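Local coordinates for putative oxidoreductase yhhX (Escherichia coli K-12, PDB 3F4L), which is a putative oxidoreductase of the Gfo/Idh/MocA family, probably a nucleotide-dependent dehydrogenase that may act on scyllo-inositol with NADP+, at residues G188-A194 and E211-G217; I231-K235 and I246-I250. All blocks are in the same frame, centred on the assembly; numbering follows the deposited sequence.

Contact 1. Residues G188-A194 and E211-G217; sequences GRPDHVA and EAQLFYG
Pro190 lies against one face of the Tyr216 ring, its pyrrolidine running alongside the phenol. Pro190 CB stands 3.9 Å from the ring centroid of Tyr216, close to the ring normal, which makes this a CH-pi contact; the same CB also touches Leu214 CB. At its far end the ring is tied down as well: Tyr216 OH donates to Gly188 O at 2.8 Å, reaching that oxygen from above the carbonyl plane. The ring gets there because its CG is anti to the carbonyl carbon (chi1 -59°), which swings the phenol back over the incoming chain. This end is the compact one: Ile183 of helix 171-187 packs on Leu214 and Tyr216, and Ile328 of helix 319-331 on Pro190 and Leu214.

Beyond Pro190 the backbone enters a beta hairpin, antiparallel strands 192-198 and 209-216 of the mixed sheet in the C-terminal alpha/beta domain of this family. Asp191 N donates to Phe215 O at 2.7 Å, and Phe215 N to His192 O. Next to them Val193 and Leu214 form a non-hydrogen-bonded pair, and Ala194 and Gln213 exchange two backbone bonds.

Val193 and Leu214 share one face of the sheet; His192, Phe215, Ala194 and Gln213 lie on the other. There Phe215 turns its edge to His192 O, 3.4 Å from Phe215 CD1, and its CE1 reaches Ala194 CB; Pro338 of the second subunit packs on both Phe215 and His192. The looser side begins at His192, whose side chain touches the partner strand only through CB, 4.1 Å from Phe215 CD1, while its ring does not reach that strand. Gly217 is exposed, yet Gly217 N donates to Asp191 OD2, and this carboxylate ties the end of strand 209-216 to the run-in of strand 192-198.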
loop_
_atom_site.group_PDB
_atom_site.type_symbol
_atom_site.label_atom_id
_atom_site.label_comp_id
_atom_site.label_asym_id
_atom_site.label_seq_id
_atom_site.Cartn_x
_atom_site.Cartn_y
_atom_site.Cartn_z
ATOM N N GLY A 188 9.965 10.573 13.421
ATOM C CA GLY A 188 9.417 11.665 14.201
ATOM C C GLY A 188 7.956 11.997 13.952
ATOM O O GLY A 188 7.130 11.111 13.738
ATOM N N ARG A 189 7.659 13.293 13.991
ATOM C CA ARG A 189 6.311 13.833 13.810
ATOM C C ARG A 189 6.014 14.120 12.333
ATOM O O ARG A 189 6.677 14.946 11.703
ATOM C CB ARG A 189 6.199 15.132 14.612
ATOM C CG ARG A 189 4.992 15.282 15.524
ATOM C CD ARG A 189 5.156 16.543 16.403
ATOM N NE ARG A 189 4.439 16.459 17.682
ATOM C CZ ARG A 189 4.479 17.392 18.638
ATOM N NH1 ARG A 189 5.200 18.496 18.475
ATOM N NH2 ARG A 189 3.802 17.219 19.768
ATOM N N PRO A 190 5.000 13.456 11.764
ATOM C CA PRO A 190 4.658 13.678 10.352
ATOM C C PRO A 190 3.939 15.001 10.109
ATOM O O PRO A 190 3.375 15.595 11.039
ATOM C CB PRO A 190 3.759 12.490 10.032
ATOM C CG PRO A 190 3.007 12.312 11.305
ATOM C CD PRO A 190 4.104 12.452 12.368
ATOM N N ASP A 191 3.957 15.437 8.852
ATOM C CA ASP A 191 3.292 16.664 8.429
ATOM C C ASP A 191 1.798 16.402 8.250
ATOM O O ASP A 191 0.960 17.220 8.639
ATOM C CB ASP A 191 3.845 17.157 7.082
ATOM C CG ASP A 191 5.325 17.462 7.125
ATOM O OD1 ASP A 191 5.782 18.042 8.135
ATOM O OD2 ASP A 191 6.027 17.130 6.141
ATOM N N HIS A 192 1.485 15.264 7.634
ATOM C CA HIS A 192 0.107 14.877 7.353
ATOM C C HIS A 192 -0.127 13.393 7.619
ATOM O O HIS A 192 0.812 12.592 7.641
ATOM C CB HIS A 192 -0.224 15.111 5.879
ATOM C CG HIS A 192 0.310 16.393 5.324
ATOM N ND1 HIS A 192 -0.259 17.619 5.597
ATOM C CD2 HIS A 192 1.355 16.637 4.496
ATOM C CE1 HIS A 192 0.411 18.563 4.958
ATOM N NE2 HIS A 192 1.394 17.993 4.283
ATOM N N VAL A 193 -1.392 13.037 7.802
ATOM C CA VAL A 193 -1.766 11.644 8.006
ATOM C C VAL A 193 -3.022 11.329 7.210
ATOM O O VAL A 193 -3.997 12.073 7.263
ATOM C CB VAL A 193 -2.050 11.319 9.488
ATOM C CG1 VAL A 193 -2.469 9.857 9.614
ATOM C CG2 VAL A 193 -0.809 11.576 10.338
ATOM N N ALA A 194 -2.986 10.240 6.447
ATOM C CA ALA A 194 -4.147 9.797 5.676
ATOM C C ALA A 194 -4.665 8.541 6.382
ATOM O O ALA A 194 -3.889 7.614 6.645
ATOM C CB ALA A 194 -3.747 9.450 4.233
ATOM N N GLU A 211 -5.207 1.405 7.642
ATOM C CA GLU A 211 -4.003 1.783 6.928
ATOM C C GLU A 211 -3.800 3.258 7.227
ATOM O O GLU A 211 -4.653 4.088 6.914
ATOM C CB GLU A 211 -4.132 1.591 5.416
ATOM C CG GLU A 211 -2.835 1.962 4.688
ATOM C CD GLU A 211 -2.904 1.786 3.182
ATOM O OE1 GLU A 211 -3.555 0.823 2.714
ATOM O OE2 GLU A 211 -2.284 2.605 2.463
ATOM N N ALA A 212 -2.687 3.575 7.872
ATOM C CA ALA A 212 -2.368 4.950 8.193
ATOM C C ALA A 212 -1.144 5.303 7.373
ATOM O O ALA A 212 -0.195 4.525 7.291
ATOM C CB ALA A 212 -2.074 5.101 9.679
ATOM N N GLN A 213 -1.183 6.470 6.747
ATOM C CA GLN A 213 -0.076 6.936 5.928
ATOM C C GLN A 213 0.463 8.206 6.552
ATOM O O GLN A 213 -0.245 9.210 6.655
ATOM C CB GLN A 213 -0.550 7.203 4.503
ATOM C CG GLN A 213 -1.143 5.964 3.844
ATOM C CD GLN A 213 -1.422 6.141 2.364
ATOM O OE1 GLN A 213 -1.771 5.181 1.676
ATOM N NE2 GLN A 213 -1.271 7.364 1.866
ATOM N N LEU A 214 1.713 8.148 6.994
ATOM C CA LEU A 214 2.353 9.291 7.625
ATOM C C LEU A 214 3.312 9.936 6.642
ATOM O O LEU A 214 4.213 9.277 6.122
ATOM C CB LEU A 214 3.107 8.846 8.882
ATOM C CG LEU A 214 2.261 8.403 10.085
ATOM C CD1 LEU A 214 1.418 7.187 9.726
ATOM C CD2 LEU A 214 3.183 8.078 11.259
ATOM N N PHE A 215 3.125 11.227 6.389
ATOM C CA PHE A 215 3.983 11.925 5.446
ATOM C C PHE A 215 5.039 12.792 6.113
ATOM O O PHE A 215 4.739 13.569 7.009
ATOM C CB PHE A 215 3.134 12.789 4.509
ATOM C CG PHE A 215 2.102 12.017 3.744
ATOM C CD1 PHE A 215 0.994 11.489 4.394
ATOM C CD2 PHE A 215 2.232 11.820 2.373
ATOM C CE1 PHE A 215 0.025 10.780 3.700
ATOM C CE2 PHE A 215 1.272 11.109 1.664
ATOM C CZ PHE A 215 0.160 10.586 2.329
ATOM N N TYR A 216 6.284 12.635 5.678
ATOM C CA TYR A 216 7.391 13.439 6.192
ATOM C C TYR A 216 8.036 14.035 4.951
ATOM O O TYR A 216 8.920 13.433 4.342
ATOM C CB TYR A 216 8.406 12.577 6.952
ATOM C CG TYR A 216 7.837 11.834 8.141
ATOM C CD1 TYR A 216 7.207 10.592 7.984
ATOM C CD2 TYR A 216 7.954 12.354 9.431
ATOM C CE1 TYR A 216 6.712 9.888 9.086
ATOM C CE2 TYR A 216 7.468 11.652 10.538
ATOM C CZ TYR A 216 6.850 10.418 10.356
ATOM O OH TYR A 216 6.394 9.707 11.455
ATOM N N GLY A 217 7.572 15.217 4.569
ATOM C CA GLY A 217 8.093 15.845 3.375
ATOM C C GLY A 217 7.700 14.958 2.214
ATOM O O GLY A 217 6.523 14.639 2.049
#

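Contact 2. Residues I231-K235 and I246-I250; sequences IDYPK and IKYGI
Lys235 N reaches Lys247 O at 2.6 Å, but the bond is bent and weak. From this backbone meeting point the Lys235 side chain starts with CG anti to the backbone N (chi1 178°), its CB passing 3.3 Å from Gly249 O. The bend at chi2 lays CD and CE along Ile250, Lys235 CE lying 3.9 Å from Ile250 CD1, and the bend at chi4 turns the ammonium group to the backbone carbonyl of His152.

Just before the lysine, Pro234 presses its ring onto one face of Tyr248. Pro234 CG does most of the touching: it sits 3.8 Å from the ring centroid of Tyr248, 27° off the normal, in a CH-pi contact displaced toward the hydroxyl end, so that Tyr248 CZ is only 3.4 Å from it. Pro234 CB meets Ile246 CG2 at 3.8 Å, and the pyrrolidine is thereby shared between an aromatic and a branched aliphatic neighbour.

A water forms the next layer, donating to Tyr233 O and accepting from Gly249 N at 2.9 Å. It bridges two backbones that do not bond each other directly at this point. Lys247 NZ folds back on its own segment and donates to both Tyr248 O and Gly249 O, in each case from above the carbonyl plane; this ties down the chain at Gly249, whose phi is positive, and Ser273 is a further partner of the same NZ.

The arrangement lies where the chain enters and leaves the hairpin of strands 236-240 and 243-247. Across it Tyr248 and Ile246 pack on Tyr248 and Ile231 of the second subunit, Tyr233 stacks on His152 at the end of strand 146-152, and Cys130 of helix 129-140 backs Lys235, Lys247 and Ile250.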
loop_
_atom_site.group_PDB
_atom_site.type_symbol
_atom_site.label_atom_id
_atom_site.label_comp_id
_atom_site.label_asym_id
_atom_site.label_seq_id
_atom_site.Cartn_x
_atom_site.Cartn_y
_atom_site.Cartn_z
ATOM N N ILE A 231 -2.586 -14.702 2.251
ATOM C CA ILE A 231 -1.189 -14.774 1.828
ATOM C C ILE A 231 -0.516 -13.490 2.311
ATOM O O ILE A 231 -0.787 -12.408 1.790
ATOM C CB ILE A 231 -1.048 -14.857 0.299
ATOM C CG1 ILE A 231 -1.667 -16.159 -0.222
ATOM C CG2 ILE A 231 0.432 -14.799 -0.071
ATOM C CD1 ILE A 231 -1.719 -16.236 -1.741
ATOM N N ASP A 232 0.360 -13.622 3.302
ATOM C CA ASP A 232 1.039 -12.478 3.895
ATOM C C ASP A 232 1.884 -11.595 2.989
ATOM O O ASP A 232 2.460 -12.048 1.999
ATOM C CB ASP A 232 1.925 -12.926 5.063
ATOM C CG ASP A 232 1.153 -13.065 6.366
ATOM O OD1 ASP A 232 0.324 -12.181 6.664
ATOM O OD2 ASP A 232 1.380 -14.048 7.096
ATOM N N TYR A 233 1.939 -10.319 3.362
ATOM C CA TYR A 233 2.748 -9.331 2.666
ATOM C C TYR A 233 4.097 -9.413 3.380
ATOM O O TYR A 233 4.249 -10.129 4.372
ATOM C CB TYR A 233 2.244 -7.894 2.914
ATOM C CG TYR A 233 0.890 -7.513 2.360
ATOM C CD1 TYR A 233 -0.293 -7.880 3.008
ATOM C CD2 TYR A 233 0.796 -6.731 1.206
ATOM C CE1 TYR A 233 -1.536 -7.469 2.520
ATOM C CE2 TYR A 233 -0.435 -6.320 0.711
ATOM C CZ TYR A 233 -1.595 -6.687 1.371
ATOM O OH TYR A 233 -2.806 -6.251 0.875
ATOM N N PRO A 234 5.105 -8.705 2.860
ATOM C CA PRO A 234 6.388 -8.751 3.564
ATOM C C PRO A 234 6.080 -7.997 4.869
ATOM O O PRO A 234 5.133 -7.199 4.897
ATOM C CB PRO A 234 7.304 -7.938 2.656
ATOM C CG PRO A 234 6.767 -8.232 1.293
ATOM C CD PRO A 234 5.264 -8.194 1.484
ATOM N N LYS A 235 6.850 -8.241 5.931
ATOM C CA LYS A 235 6.641 -7.546 7.204
ATOM C C LYS A 235 7.024 -6.059 7.052
ATOM O O LYS A 235 6.353 -5.171 7.583
ATOM C CB LYS A 235 7.491 -8.189 8.306
ATOM C CG LYS A 235 7.375 -7.488 9.659
ATOM C CD LYS A 235 6.010 -7.715 10.305
ATOM C CE LYS A 235 5.740 -6.696 11.420
ATOM N NZ LYS A 235 5.629 -5.315 10.853
ATOM N N ILE A 246 13.598 -5.632 1.752
ATOM C CA ILE A 246 12.374 -6.392 1.936
ATOM C C ILE A 246 12.603 -7.412 3.051
ATOM O O ILE A 246 13.661 -8.044 3.129
ATOM C CB ILE A 246 11.976 -7.142 0.642
ATOM C CG1 ILE A 246 11.832 -6.154 -0.520
ATOM C CG2 ILE A 246 10.650 -7.845 0.839
ATOM C CD1 ILE A 246 10.729 -5.133 -0.326
ATOM N N LYS A 247 11.614 -7.563 3.917
ATOM C CA LYS A 247 11.725 -8.500 5.026
ATOM C C LYS A 247 10.410 -9.221 5.249
ATOM O O LYS A 247 9.396 -8.595 5.573
ATOM C CB LYS A 247 12.131 -7.742 6.306
ATOM C CG LYS A 247 12.159 -8.556 7.611
ATOM C CD LYS A 247 13.262 -9.598 7.611
ATOM C CE LYS A 247 13.438 -10.252 8.983
ATOM N NZ LYS A 247 12.222 -10.960 9.487
ATOM N N TYR A 248 10.415 -10.534 5.035
ATOM C CA TYR A 248 9.229 -11.332 5.304
ATOM C C TYR A 248 9.445 -11.910 6.694
ATOM O O TYR A 248 10.579 -12.200 7.075
ATOM C CB TYR A 248 9.082 -12.494 4.321
ATOM C CG TYR A 248 8.583 -12.101 2.960
ATOM C CD1 TYR A 248 9.443 -11.556 2.014
ATOM C CD2 TYR A 248 7.243 -12.271 2.616
ATOM C CE1 TYR A 248 8.984 -11.190 0.756
ATOM C CE2 TYR A 248 6.772 -11.908 1.360
ATOM C CZ TYR A 248 7.650 -11.367 0.435
ATOM O OH TYR A 248 7.198 -11.002 -0.813
ATOM N N GLY A 249 8.369 -12.068 7.454
ATOM C CA GLY A 249 8.498 -12.644 8.778
ATOM C C GLY A 249 8.594 -11.631 9.893
ATOM O O GLY A 249 9.255 -10.599 9.767
ATOM N N ILE A 250 7.935 -11.937 11.001
ATOM C CA ILE A 250 7.926 -11.048 12.153
ATOM C C ILE A 250 8.801 -11.618 13.263
ATOM O O ILE A 250 9.143 -12.806 13.256
ATOM C CB ILE A 250 6.477 -10.854 12.677
ATOM C CG1 ILE A 250 6.443 -9.807 13.798
ATOM C CG2 ILE A 250 5.916 -12.186 13.183
ATOM C CD1 ILE A 250 5.024 -9.359 14.139
HETATM O O HOH W 1 5.813 -11.587 6.244
#

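Overall arrangement
Followed from the N terminus, the chain first completes the parallel Rossmann sheet, then enters the large mixed sheet where both contacts lie. Contact 1 comes first: leaving helix 171-187, the chain runs into strand 192-198 and returns on 209-216, with 16 residues between the two segments. Strand 219-225 follows, and the loop after it opens contact 2, which closes over strands 236-240 and 243-247. The contacts are in series, neither enclosing nor crossing the other, with centres 22 Å apart and nearest atoms about 7 Å apart. They tie together different hairpins of one sheet, on either side of strand 146-152, and each also reaches the second subunit.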